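Local coordinates for pectate lyase (Pectobacterium carotovorum, PDB 4U49), which probably depolymerises polygalacturonate and methyl-esterified pectins from within the chain, cutting by calcium-dependent eliminative cleavage that leaves unsaturated galacturonosyl ends, at residues V156-N161 / H179-N184; A200-K205 / L229-K234; A233-T238 / G264-L269; H237-G242 / T270-T275; A284-N289 / C312-G317. One frame throughout, in Å; residues are numbered along the deposited sequence.

Contact 1 (V156-N161 / H179-N184); sequences VITLEN and HCKSGN
H179 pairs through both of its backbone groups: its N gives a hydrogen bond to I157 O (2.8 Å), and its O takes one from L159 N (2.7 Å). The imidazole leaves on the same face as T158, and its NE2 is bound by D176. C180 sends its sulfur to the other face, the one occupied by L159, where it closes a disulfide with C185. The N of K181 bonds to L159 O, and its long extended chain runs alongside E160, with K181 CD 3.3 Å from E160 OE2. The two charges stop short of a salt bridge, NZ to OE2 being 4.1 Å; a water between them bonds to both. S182 OG rests on E160 CB (3.5 Å), while S182 O receives N161 N. G183, at a positive phi of 63°, leaves room for the N161 amide, whose OD1 passes beside its CA and accepts N184 N in the carbonyl plane, on a lone pair (3.0 Å). D132 holds the amide's ND2. Asparagine suits N161 because it tolerates a left-handed backbone and its short amide reaches N184 N on the neighbouring segment. Parallel strands stacked one coil apart, here slipping by one residue at K181, are the signature of the parallel beta-helix of pectate lyases.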
# COMPACT_ATOMS: atom_id res chain seq x y z
N VAL A 156 14.33 -5.02 1.92
CA VAL A 156 14.52 -4.70 3.33
C VAL A 156 13.95 -5.84 4.17
O VAL A 156 14.46 -6.16 5.24
CB VAL A 156 13.85 -3.36 3.72
CG1 VAL A 156 14.05 -3.05 5.20
CG2 VAL A 156 14.40 -2.23 2.86
N ILE A 157 12.90 -6.47 3.66
CA ILE A 157 12.27 -7.60 4.32
C ILE A 157 11.83 -8.64 3.28
O ILE A 157 11.23 -8.28 2.26
CB ILE A 157 11.04 -7.17 5.15
CG1 ILE A 157 11.45 -6.30 6.33
CG2 ILE A 157 10.27 -8.39 5.63
CD1 ILE A 157 12.13 -7.07 7.44
N THR A 158 12.14 -9.90 3.54
CA THR A 158 11.63 -11.00 2.71
C THR A 158 10.65 -11.84 3.52
O THR A 158 10.95 -12.27 4.64
CB THR A 158 12.77 -11.90 2.18
OG1 THR A 158 13.61 -11.14 1.30
CG2 THR A 158 12.19 -13.08 1.41
N LEU A 159 9.48 -12.07 2.95
CA LEU A 159 8.45 -12.87 3.59
C LEU A 159 8.23 -14.17 2.84
O LEU A 159 7.97 -14.17 1.64
CB LEU A 159 7.13 -12.09 3.67
CG LEU A 159 7.14 -10.72 4.34
CD1 LEU A 159 5.79 -10.04 4.18
CD2 LEU A 159 7.51 -10.84 5.82
N GLU A 160 8.34 -15.29 3.55
CA GLU A 160 8.01 -16.58 2.98
C GLU A 160 6.82 -17.16 3.73
O GLU A 160 6.97 -17.70 4.83
CB GLU A 160 9.20 -17.53 3.05
CG GLU A 160 10.38 -17.06 2.21
CD GLU A 160 11.55 -18.02 2.26
OE1 GLU A 160 11.68 -18.76 3.26
OE2 GLU A 160 12.34 -18.04 1.29
N ASN A 161 5.64 -17.05 3.13
CA ASN A 161 4.39 -17.47 3.76
C ASN A 161 4.26 -16.82 5.14
O ASN A 161 3.95 -17.49 6.13
CB ASN A 161 4.34 -19.00 3.87
CG ASN A 161 2.94 -19.52 4.13
OD1 ASN A 161 1.98 -19.11 3.48
ND2 ASN A 161 2.82 -20.43 5.09
N HIS A 179 9.49 -8.07 0.04
CA HIS A 179 9.23 -9.13 -0.93
C HIS A 179 8.41 -10.27 -0.33
O HIS A 179 8.75 -10.79 0.74
CB HIS A 179 10.55 -9.69 -1.48
CG HIS A 179 11.20 -8.82 -2.51
ND1 HIS A 179 12.00 -9.33 -3.51
CD2 HIS A 179 11.17 -7.48 -2.69
CE1 HIS A 179 12.43 -8.34 -4.27
NE2 HIS A 179 11.94 -7.21 -3.80
N CYS A 180 7.33 -10.64 -1.01
CA CYS A 180 6.67 -11.91 -0.73
C CYS A 180 7.26 -12.97 -1.66
O CYS A 180 6.94 -13.00 -2.85
CB CYS A 180 5.16 -11.82 -0.91
SG CYS A 180 4.28 -13.36 -0.56
N LYS A 181 8.13 -13.82 -1.12
CA LYS A 181 8.84 -14.79 -1.94
C LYS A 181 8.00 -16.04 -2.21
O LYS A 181 8.12 -16.64 -3.28
CB LYS A 181 10.16 -15.18 -1.26
CG LYS A 181 10.99 -16.16 -2.06
CD LYS A 181 12.42 -16.25 -1.54
CE LYS A 181 13.22 -17.26 -2.34
NZ LYS A 181 14.67 -17.19 -2.02
N SER A 182 7.16 -16.43 -1.26
CA SER A 182 6.36 -17.65 -1.42
C SER A 182 5.13 -17.67 -0.53
O SER A 182 5.01 -16.91 0.42
CB SER A 182 7.22 -18.88 -1.13
OG SER A 182 7.56 -18.94 0.25
N GLY A 183 4.20 -18.57 -0.86
CA GLY A 183 3.00 -18.78 -0.07
C GLY A 183 2.11 -17.56 -0.02
O GLY A 183 2.01 -16.81 -0.99
N ASN A 184 1.45 -17.36 1.11
CA ASN A 184 0.62 -16.18 1.31
C ASN A 184 1.29 -15.21 2.26
O ASN A 184 1.68 -15.58 3.37
CB ASN A 184 -0.76 -16.59 1.83
CG ASN A 184 -1.47 -17.57 0.92
OD1 ASN A 184 -1.47 -17.41 -0.30
ND2 ASN A 184 -2.06 -18.60 1.51
O HOH W 1 14.48 -16.69 1.17

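Contact 2 (A200-K205 / L229-K234); sequences ATNLGK and LQQNAK
N202 O and A233 N stand 4.2 Å apart, too far to bond, and neither buried atom finds a hydrogen-bonding partner. Here the parallel pairing of two neighbouring coils of the beta-helix breaks off. Upstream it is regular but short: Q230 N binds A200 O (3.0 Å), and Q230 O takes N202 N (2.7 Å). Past that point the Q231 CA, 3.6 Å away, offers N202 O a weak CA-H...O contact.

On one face A200 CB meets L229 CD2 at 4.0 Å. A small methyl next to a branched leucine suits the crowded interior, where M207, I187 and I209 also pack. On the other face T201 and Q230 run side by side, OG1 against Q230 CB (3.5 Å). CG of Q230 stands anti to the backbone N (chi1 -166°), and a bend at chi2 then leads its amide away from T201.

The buried amides find partners on later strands. Q231 OE1 bonds to T238 OG1 and W254 NE1, while N202 ND2 also reaches T238 OG1. Asparagine serves N202 twice over, since its OD1 accepts G204 N (2.8 Å) in an Asx turn that bends the chain out of the strand. On the facing segment, A233 CB points across the contact and touches L203 O at 3.7 Å.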
# COMPACT_ATOMS: atom_id res chain seq x y z
N ALA A 200 6.60 -2.94 -2.67
CA ALA A 200 6.38 -4.35 -2.38
C ALA A 200 6.39 -5.17 -3.67
O ALA A 200 5.96 -4.70 -4.72
CB ALA A 200 5.06 -4.55 -1.64
N THR A 201 6.89 -6.40 -3.56
CA THR A 201 7.05 -7.27 -4.72
C THR A 201 6.50 -8.66 -4.42
O THR A 201 6.88 -9.27 -3.42
CB THR A 201 8.52 -7.38 -5.14
OG1 THR A 201 9.03 -6.08 -5.48
CG2 THR A 201 8.67 -8.31 -6.34
N ASN A 202 5.61 -9.15 -5.27
CA ASN A 202 4.95 -10.43 -5.02
C ASN A 202 5.42 -11.56 -5.94
O ASN A 202 5.26 -11.48 -7.16
CB ASN A 202 3.44 -10.27 -5.14
CG ASN A 202 2.68 -11.53 -4.76
OD1 ASN A 202 3.23 -12.42 -4.11
ND2 ASN A 202 1.42 -11.61 -5.16
N LEU A 203 5.98 -12.61 -5.34
CA LEU A 203 6.34 -13.83 -6.07
C LEU A 203 5.52 -15.02 -5.58
O LEU A 203 5.60 -16.11 -6.14
CB LEU A 203 7.83 -14.14 -5.90
CG LEU A 203 8.87 -13.35 -6.70
CD1 LEU A 203 9.07 -11.95 -6.13
CD2 LEU A 203 10.19 -14.12 -6.73
N GLY A 204 4.74 -14.80 -4.53
CA GLY A 204 4.00 -15.88 -3.89
C GLY A 204 2.63 -16.11 -4.48
O GLY A 204 2.33 -15.67 -5.60
N LYS A 205 1.79 -16.81 -3.72
CA LYS A 205 0.42 -17.09 -4.13
C LYS A 205 -0.44 -15.84 -3.97
O LYS A 205 -1.12 -15.40 -4.90
CB LYS A 205 -0.15 -18.24 -3.29
CG LYS A 205 -1.63 -18.51 -3.48
CD LYS A 205 -1.89 -19.43 -4.65
CE LYS A 205 -3.25 -20.10 -4.52
NZ LYS A 205 -4.33 -19.10 -4.28
N LEU A 229 4.05 -1.40 -6.88
CA LEU A 229 3.88 -2.84 -6.69
C LEU A 229 4.47 -3.63 -7.84
O LEU A 229 4.40 -3.21 -8.98
CB LEU A 229 2.40 -3.18 -6.55
CG LEU A 229 1.70 -2.52 -5.37
CD1 LEU A 229 0.23 -2.88 -5.34
CD2 LEU A 229 2.38 -2.89 -4.06
N GLN A 230 5.07 -4.77 -7.56
CA GLN A 230 5.81 -5.48 -8.57
C GLN A 230 5.39 -6.93 -8.40
O GLN A 230 5.23 -7.40 -7.26
CB GLN A 230 7.27 -5.11 -8.33
CG GLN A 230 8.39 -5.35 -9.30
CD GLN A 230 8.00 -5.48 -10.73
OE1 GLN A 230 7.42 -4.54 -11.35
NE2 GLN A 230 8.58 -6.52 -11.36
N GLN A 231 5.11 -7.60 -9.52
CA GLN A 231 4.46 -8.90 -9.50
C GLN A 231 4.77 -9.70 -10.77
O GLN A 231 4.01 -9.68 -11.74
CB GLN A 231 2.93 -8.75 -9.37
CG GLN A 231 2.17 -10.05 -9.12
CD GLN A 231 0.67 -9.84 -8.94
OE1 GLN A 231 0.24 -8.84 -8.38
NE2 GLN A 231 -0.13 -10.79 -9.44
N ASN A 232 5.89 -10.40 -10.76
CA ASN A 232 6.38 -11.07 -11.96
C ASN A 232 5.87 -12.49 -12.11
O ASN A 232 5.78 -13.01 -13.22
CB ASN A 232 7.91 -11.05 -11.96
CG ASN A 232 8.47 -9.72 -12.43
OD1 ASN A 232 9.23 -9.06 -11.72
ND2 ASN A 232 8.08 -9.31 -13.64
N ALA A 233 5.52 -13.11 -10.99
CA ALA A 233 5.01 -14.48 -11.01
C ALA A 233 3.63 -14.54 -11.64
O ALA A 233 2.83 -13.60 -11.54
CB ALA A 233 4.98 -15.06 -9.61
N LYS A 234 3.35 -15.66 -12.31
CA LYS A 234 2.02 -15.94 -12.84
C LYS A 234 1.23 -16.71 -11.79
O LYS A 234 1.81 -17.19 -10.81
CB LYS A 234 2.11 -16.73 -14.14
CG LYS A 234 3.20 -16.24 -15.09
CD LYS A 234 3.28 -17.11 -16.33
CE LYS A 234 4.46 -16.72 -17.21
NZ LYS A 234 5.78 -17.00 -16.59

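Contact 3 (A233-T238 / G264-L269); sequences AKNSHT and GGPRNL
K234 lays its aliphatic chain along the backbone of G264 and G265, with CE 3.6 Å from G264 N and CD 3.7 Å from G264 C. The lack of a side chain at G264 lets CE lie this close, and the lysine NZ goes on to bond N262 O. Behind this turn the segments become adjacent parallel strands of the beta-helix, 236-238 beside 267-269, inclined at 19°.

N235, in a left-handed backbone conformation that asparagine accepts readily, gives its N to P266 O (2.9 Å). A cis peptide bond precedes P266. Regular pairing then follows: N268 N binds S236 O, and T238 N binds N268 O.

R267 is buried on the same face as S236. Its chain, straight from CG to NE, passes A233 O with CG at 3.5 Å, and G264 O sits over the centre of one face of the guanidinium, 3.2 Å above its plane. The nitrogens are well supplied: N232 O meets NE, S256 OG meets NH1 and N263 OD1 meets NH2. S236 OG donates to A233 O (2.6 Å), which ties the turn to the start of its own strand.

On the opposite face H237 and N268 cross nearly at right angles, imidazole and amide planes 85° apart, with H237 CD2 3.7 Å from N268 CB. The N268 amide is itself held by V293 N at its OD1. Back on the face of S236 and R267, the T238 methyl, CG2, lies 4.1 Å from L269 CD1.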
# COMPACT_ATOMS: atom_id res chain seq x y z
N ALA A 233 5.52 -13.11 -10.99
CA ALA A 233 5.01 -14.48 -11.01
C ALA A 233 3.63 -14.54 -11.64
O ALA A 233 2.83 -13.60 -11.54
CB ALA A 233 4.98 -15.06 -9.61
N LYS A 234 3.35 -15.66 -12.31
CA LYS A 234 2.02 -15.94 -12.84
C LYS A 234 1.23 -16.71 -11.79
O LYS A 234 1.81 -17.19 -10.81
CB LYS A 234 2.11 -16.73 -14.14
CG LYS A 234 3.20 -16.24 -15.09
CD LYS A 234 3.28 -17.11 -16.33
CE LYS A 234 4.46 -16.72 -17.21
NZ LYS A 234 5.78 -17.00 -16.59
N ASN A 235 -0.07 -16.83 -12.00
CA ASN A 235 -0.95 -17.48 -11.02
C ASN A 235 -0.74 -16.85 -9.65
O ASN A 235 -0.69 -17.53 -8.63
CB ASN A 235 -0.70 -18.98 -10.97
CG ASN A 235 -0.69 -19.62 -12.35
OD1 ASN A 235 0.34 -20.08 -12.83
ND2 ASN A 235 -1.85 -19.63 -13.00
N SER A 236 -0.60 -15.52 -9.65
CA SER A 236 -0.31 -14.76 -8.46
C SER A 236 -1.37 -13.69 -8.25
O SER A 236 -2.02 -13.26 -9.20
CB SER A 236 1.07 -14.12 -8.56
OG SER A 236 1.12 -13.20 -9.65
N HIS A 237 -1.54 -13.27 -7.00
CA HIS A 237 -2.58 -12.31 -6.66
C HIS A 237 -2.09 -11.31 -5.62
O HIS A 237 -1.67 -11.70 -4.53
CB HIS A 237 -3.82 -13.06 -6.15
CG HIS A 237 -5.04 -12.21 -6.05
ND1 HIS A 237 -6.17 -12.60 -5.35
CD2 HIS A 237 -5.33 -10.99 -6.56
CE1 HIS A 237 -7.09 -11.66 -5.44
NE2 HIS A 237 -6.61 -10.67 -6.17
N THR A 238 -2.15 -10.03 -5.96
CA THR A 238 -1.87 -8.98 -4.98
C THR A 238 -3.17 -8.30 -4.59
O THR A 238 -3.95 -7.89 -5.45
CB THR A 238 -0.88 -7.94 -5.52
OG1 THR A 238 0.41 -8.55 -5.72
CG2 THR A 238 -0.73 -6.78 -4.54
N GLY A 264 3.63 -14.11 -19.49
CA GLY A 264 2.38 -14.85 -19.47
C GLY A 264 1.56 -14.46 -18.26
O GLY A 264 1.94 -13.55 -17.52
N GLY A 265 0.44 -15.14 -18.06
CA GLY A 265 -0.44 -14.83 -16.95
C GLY A 265 -1.19 -16.05 -16.46
O GLY A 265 -0.81 -17.18 -16.78
N PRO A 266 -2.27 -15.84 -15.69
CA PRO A 266 -2.75 -14.51 -15.29
C PRO A 266 -1.99 -13.92 -14.11
O PRO A 266 -1.54 -14.65 -13.23
CB PRO A 266 -4.21 -14.78 -14.91
CG PRO A 266 -4.20 -16.17 -14.40
CD PRO A 266 -3.16 -16.91 -15.21
N ARG A 267 -1.83 -12.60 -14.12
CA ARG A 267 -1.34 -11.88 -12.96
C ARG A 267 -2.49 -11.01 -12.46
O ARG A 267 -3.00 -10.17 -13.20
CB ARG A 267 -0.12 -11.02 -13.30
CG ARG A 267 1.06 -11.78 -13.88
CD ARG A 267 2.26 -10.87 -14.02
NE ARG A 267 3.41 -11.55 -14.59
CZ ARG A 267 3.82 -11.41 -15.85
NH1 ARG A 267 3.16 -10.59 -16.66
NH2 ARG A 267 4.88 -12.07 -16.29
N ASN A 268 -2.90 -11.23 -11.21
CA ASN A 268 -4.12 -10.60 -10.73
C ASN A 268 -3.90 -9.54 -9.65
O ASN A 268 -3.02 -9.67 -8.80
CB ASN A 268 -5.08 -11.67 -10.19
CG ASN A 268 -5.50 -12.65 -11.27
OD1 ASN A 268 -5.73 -12.27 -12.41
ND2 ASN A 268 -5.60 -13.92 -10.90
N LEU A 269 -4.71 -8.49 -9.71
CA LEU A 269 -4.69 -7.42 -8.72
C LEU A 269 -6.10 -7.17 -8.21
O LEU A 269 -7.04 -7.07 -9.00
CB LEU A 269 -4.13 -6.13 -9.32
CG LEU A 269 -4.21 -4.89 -8.42
CD1 LEU A 269 -3.16 -4.94 -7.32
CD2 LEU A 269 -4.10 -3.60 -9.22

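Contact 4 (H237-G242 / T270-T275); sequences HTIVQG and TIISAT
V240 and A274 form the apolar centre, CG1 of the valine 4.0 Å from the alanine CB. V240 CG1 is anti to the backbone N (chi1 176°), which turns it toward A274. I271 stands on the same inward face, and L229, from the preceding strand 229-230, touches V240 from within the beta-helix; beta-branched residues suit such a packed strand interior. On the other face I239 CG2 meets I272 CD1 at 3.8 Å, and the aliphatic start of Q241 runs alongside I272, CB to CB 3.7 Å.

Around these groups runs the backbone bonding. T270 N binds T238 O, and T270 O receives V240 N, both at 2.8 Å. V240 O then takes two donors, I272 N at 2.7 Å and the more distant S273 N at 3.3 Å, because the chain turns at I272 between strands 267-271 and 274-277. S273 OG satisfies itself on N243 N.

At the polar edge, H237 NE2 and T270 OG1 are hydrogen-bonded at 2.6 Å, the hydroxyl in the plane of the imidazole. I239 CG1 sits over one face of that ring, offset toward its rim. Threonine suits this place, its hydroxyl meeting the imidazole while its backbone pairs with the strand. A short in-plane bond at the edge and a methylene over one face would limit how far the ring can turn.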
# COMPACT_ATOMS: atom_id res chain seq x y z
N HIS A 237 -1.54 -13.27 -7.00
CA HIS A 237 -2.58 -12.31 -6.66
C HIS A 237 -2.09 -11.31 -5.62
O HIS A 237 -1.67 -11.70 -4.53
CB HIS A 237 -3.82 -13.06 -6.15
CG HIS A 237 -5.04 -12.21 -6.05
ND1 HIS A 237 -6.17 -12.60 -5.35
CD2 HIS A 237 -5.33 -10.99 -6.56
CE1 HIS A 237 -7.09 -11.66 -5.44
NE2 HIS A 237 -6.61 -10.67 -6.17
N THR A 238 -2.15 -10.03 -5.96
CA THR A 238 -1.87 -8.98 -4.98
C THR A 238 -3.17 -8.30 -4.59
O THR A 238 -3.95 -7.89 -5.45
CB THR A 238 -0.88 -7.94 -5.52
OG1 THR A 238 0.41 -8.55 -5.72
CG2 THR A 238 -0.73 -6.78 -4.54
N ILE A 239 -3.40 -8.21 -3.28
CA ILE A 239 -4.59 -7.58 -2.73
C ILE A 239 -4.22 -6.32 -1.95
O ILE A 239 -3.31 -6.35 -1.12
CB ILE A 239 -5.36 -8.55 -1.80
CG1 ILE A 239 -5.76 -9.82 -2.54
CG2 ILE A 239 -6.60 -7.87 -1.21
CD1 ILE A 239 -6.49 -10.84 -1.68
N VAL A 240 -4.92 -5.23 -2.24
CA VAL A 240 -4.71 -3.96 -1.55
C VAL A 240 -5.98 -3.57 -0.80
O VAL A 240 -7.01 -3.33 -1.41
CB VAL A 240 -4.32 -2.84 -2.53
CG1 VAL A 240 -4.21 -1.51 -1.81
CG2 VAL A 240 -3.02 -3.17 -3.25
N GLN A 241 -5.89 -3.49 0.53
CA GLN A 241 -7.07 -3.20 1.34
C GLN A 241 -6.75 -2.29 2.53
O GLN A 241 -5.61 -1.84 2.69
CB GLN A 241 -7.72 -4.50 1.84
CG GLN A 241 -6.88 -5.30 2.83
CD GLN A 241 -7.38 -6.72 3.04
OE1 GLN A 241 -7.54 -7.47 2.08
NE2 GLN A 241 -7.65 -7.08 4.29
N GLY A 242 -7.75 -2.01 3.36
CA GLY A 242 -7.55 -1.17 4.53
C GLY A 242 -7.22 0.27 4.20
O GLY A 242 -6.62 0.98 5.02
N THR A 270 -6.25 -7.09 -6.90
CA THR A 270 -7.53 -6.66 -6.34
C THR A 270 -7.33 -5.48 -5.40
O THR A 270 -6.63 -5.59 -4.39
CB THR A 270 -8.24 -7.80 -5.59
OG1 THR A 270 -8.49 -8.88 -6.49
CG2 THR A 270 -9.57 -7.30 -5.03
N ILE A 271 -7.92 -4.35 -5.75
CA ILE A 271 -7.91 -3.20 -4.86
C ILE A 271 -9.24 -3.17 -4.12
O ILE A 271 -10.26 -2.79 -4.69
CB ILE A 271 -7.71 -1.88 -5.61
CG1 ILE A 271 -6.38 -1.87 -6.37
CG2 ILE A 271 -7.76 -0.70 -4.64
CD1 ILE A 271 -6.16 -0.60 -7.17
N ILE A 272 -9.24 -3.61 -2.87
CA ILE A 272 -10.45 -3.57 -2.06
C ILE A 272 -10.72 -2.13 -1.63
O ILE A 272 -11.85 -1.65 -1.72
CB ILE A 272 -10.34 -4.49 -0.83
CG1 ILE A 272 -10.07 -5.93 -1.29
CG2 ILE A 272 -11.60 -4.41 0.01
CD1 ILE A 272 -10.12 -6.96 -0.17
N SER A 273 -9.68 -1.44 -1.19
CA SER A 273 -9.77 -0.02 -0.88
C SER A 273 -8.39 0.61 -0.85
O SER A 273 -7.45 0.07 -0.26
CB SER A 273 -10.48 0.20 0.46
OG SER A 273 -9.79 -0.46 1.51
N ALA A 274 -8.26 1.77 -1.49
CA ALA A 274 -7.00 2.50 -1.53
C ALA A 274 -7.25 3.97 -1.79
O ALA A 274 -8.28 4.34 -2.36
CB ALA A 274 -6.08 1.92 -2.59
N THR A 275 -6.30 4.81 -1.38
CA THR A 275 -6.38 6.25 -1.60
C THR A 275 -5.09 6.77 -2.21
O THR A 275 -4.01 6.43 -1.75
CB THR A 275 -6.65 7.01 -0.28
OG1 THR A 275 -7.98 6.72 0.18
CG2 THR A 275 -6.52 8.51 -0.49

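Contact 5 (A284-N289 / C312-G317); sequences AGVNRN and CEEFNG
V286 fills the tight part of this contact, its CG2 4.1 Å from C312 SG and 4.0 Å from E314 CG. Alongside it four backbone hydrogen bonds run in regular parallel register, from E313 N to A284 O through to R288 N to F315 O. F315 belongs to the opposite face: its ring edge holds V286 O in plane, while CE2 comes to 3.8 Å from G285 CA. Glycine is apt at G285, since the phenyl occupies the space beside its CA. A buried carboxylate closes this core. E314, its chain extended, is gripped side-on by R288, whose NE and NH2 both reach OE2 at 3.0 Å, in the guanidinium plane but with the carboxylate turned 83° to it. The paired charge probably favours the ionised form of E314, and T334 holds its other oxygen, OE1.

The far end is more polar, and exposed on the N289 side, though the G317 it holds is buried. N289 sets its amide against G317 in a two-bond clasp: OD1 accepts G317 N (2.8 Å), and ND2 gives to G317 O (2.9 Å). Asparagine fits because one short amide offers acceptor and donor together. N316 crosses it at about a right angle, with ND2 3.5 Å from N289 CG.

No helix borders this region. Strand 282-287 lies between 252-255 and 312-315, and 327-330 follows antiparallel on the outer side; R255 meets the F315 ring in a cation-pi contact, Y328 does the same for R288, and the C312–C337 disulfide ties the sheet to strand 337-338.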
# COMPACT_ATOMS: atom_id res chain seq x y z
N ALA A 284 -3.63 0.69 -12.74
CA ALA A 284 -3.38 -0.71 -13.06
C ALA A 284 -3.32 -0.98 -14.56
O ALA A 284 -4.16 -0.51 -15.32
CB ALA A 284 -4.45 -1.59 -12.42
N GLY A 285 -2.32 -1.75 -14.97
CA GLY A 285 -2.20 -2.17 -16.36
C GLY A 285 -2.22 -3.69 -16.45
O GLY A 285 -1.45 -4.37 -15.77
N VAL A 286 -3.11 -4.22 -17.28
CA VAL A 286 -3.29 -5.66 -17.40
C VAL A 286 -3.09 -6.15 -18.83
O VAL A 286 -3.43 -5.46 -19.79
CB VAL A 286 -4.69 -6.09 -16.91
CG1 VAL A 286 -4.82 -5.87 -15.41
CG2 VAL A 286 -5.78 -5.33 -17.66
N ASN A 287 -2.54 -7.35 -18.97
CA ASN A 287 -2.43 -8.00 -20.27
C ASN A 287 -3.72 -8.74 -20.62
O ASN A 287 -4.03 -9.76 -20.01
CB ASN A 287 -1.25 -8.96 -20.31
CG ASN A 287 0.08 -8.25 -20.21
OD1 ASN A 287 0.29 -7.22 -20.84
ND2 ASN A 287 0.99 -8.80 -19.40
N ARG A 288 -4.45 -8.21 -21.60
CA ARG A 288 -5.74 -8.77 -21.99
C ARG A 288 -5.65 -10.24 -22.40
O ARG A 288 -6.50 -11.04 -22.04
CB ARG A 288 -6.33 -7.95 -23.14
CG ARG A 288 -7.64 -8.50 -23.70
CD ARG A 288 -8.02 -7.81 -25.00
NE ARG A 288 -8.38 -6.41 -24.80
CZ ARG A 288 -8.57 -5.54 -25.78
NH1 ARG A 288 -8.44 -5.92 -27.05
NH2 ARG A 288 -8.90 -4.28 -25.51
N ASN A 289 -4.60 -10.57 -23.15
CA ASN A 289 -4.47 -11.91 -23.71
C ASN A 289 -3.98 -12.96 -22.71
O ASN A 289 -4.17 -14.16 -22.93
CB ASN A 289 -3.54 -11.88 -24.93
CG ASN A 289 -2.18 -11.28 -24.61
OD1 ASN A 289 -2.08 -10.25 -23.94
ND2 ASN A 289 -1.12 -11.91 -25.12
N CYS A 312 -7.85 1.44 -15.06
CA CYS A 312 -7.47 0.13 -15.57
C CYS A 312 -7.22 0.22 -17.07
O CYS A 312 -8.12 0.56 -17.83
CB CYS A 312 -8.54 -0.92 -15.27
SG CYS A 312 -8.07 -2.61 -15.71
N GLU A 313 -5.99 -0.08 -17.47
CA GLU A 313 -5.61 -0.05 -18.87
C GLU A 313 -5.28 -1.45 -19.37
O GLU A 313 -4.58 -2.20 -18.69
CB GLU A 313 -4.43 0.89 -19.09
CG GLU A 313 -4.76 2.37 -18.91
CD GLU A 313 -3.54 3.26 -19.09
OE1 GLU A 313 -2.57 3.10 -18.32
OE2 GLU A 313 -3.55 4.11 -20.01
N GLU A 314 -5.78 -1.79 -20.54
CA GLU A 314 -5.55 -3.10 -21.12
C GLU A 314 -4.44 -3.03 -22.16
O GLU A 314 -4.36 -2.08 -22.93
CB GLU A 314 -6.84 -3.64 -21.75
CG GLU A 314 -7.93 -3.93 -20.72
CD GLU A 314 -9.20 -4.49 -21.34
OE1 GLU A 314 -10.13 -4.78 -20.56
OE2 GLU A 314 -9.26 -4.64 -22.57
N PHE A 315 -3.58 -4.04 -22.14
CA PHE A 315 -2.44 -4.13 -23.05
C PHE A 315 -2.42 -5.48 -23.76
O PHE A 315 -3.09 -6.42 -23.33
CB PHE A 315 -1.11 -3.94 -22.30
CG PHE A 315 -0.94 -2.59 -21.67
CD1 PHE A 315 -0.16 -1.62 -22.27
CD2 PHE A 315 -1.55 -2.29 -20.46
CE1 PHE A 315 0.01 -0.38 -21.69
CE2 PHE A 315 -1.39 -1.05 -19.87
CZ PHE A 315 -0.61 -0.10 -20.49
N ASN A 316 -1.65 -5.57 -24.83
CA ASN A 316 -1.33 -6.86 -25.42
C ASN A 316 0.04 -7.31 -24.91
O ASN A 316 1.05 -6.66 -25.18
CB ASN A 316 -1.33 -6.79 -26.95
CG ASN A 316 -1.08 -8.14 -27.60
OD1 ASN A 316 -0.11 -8.31 -28.35
ND2 ASN A 316 -1.93 -9.11 -27.30
N GLY A 317 0.06 -8.41 -24.17
CA GLY A 317 1.30 -8.91 -23.60
C GLY A 317 2.07 -9.74 -24.60
O GLY A 317 1.49 -10.56 -25.31
O HOH W 2 -3.29 2.02 -15.91

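In the fold
The five contacts follow one another along the beta-helix. Contacts 1 and 2 (centres 10 Å apart) belong to one parallel sheet, separated by the pairing of strands 178-182 and 200-202, where L203 N probably bonds to C180 O (2.7 Å). Contacts 2 and 3, centres 7 Å apart, share A233 and K234 where the chain turns from one sheet to the next. Contacts 3 and 4 continue the same strand pair, centres 15 Å apart; the centre of contact 5 lies 12 Å from that of contact 3, L269 packing on A284. Calcium is absent from this chain, but its site includes I195: the side chains of L229, H179 and V240 lie about 8, 11 and 12 Å from that of I195. Contacts 3 and 5 are remote from it.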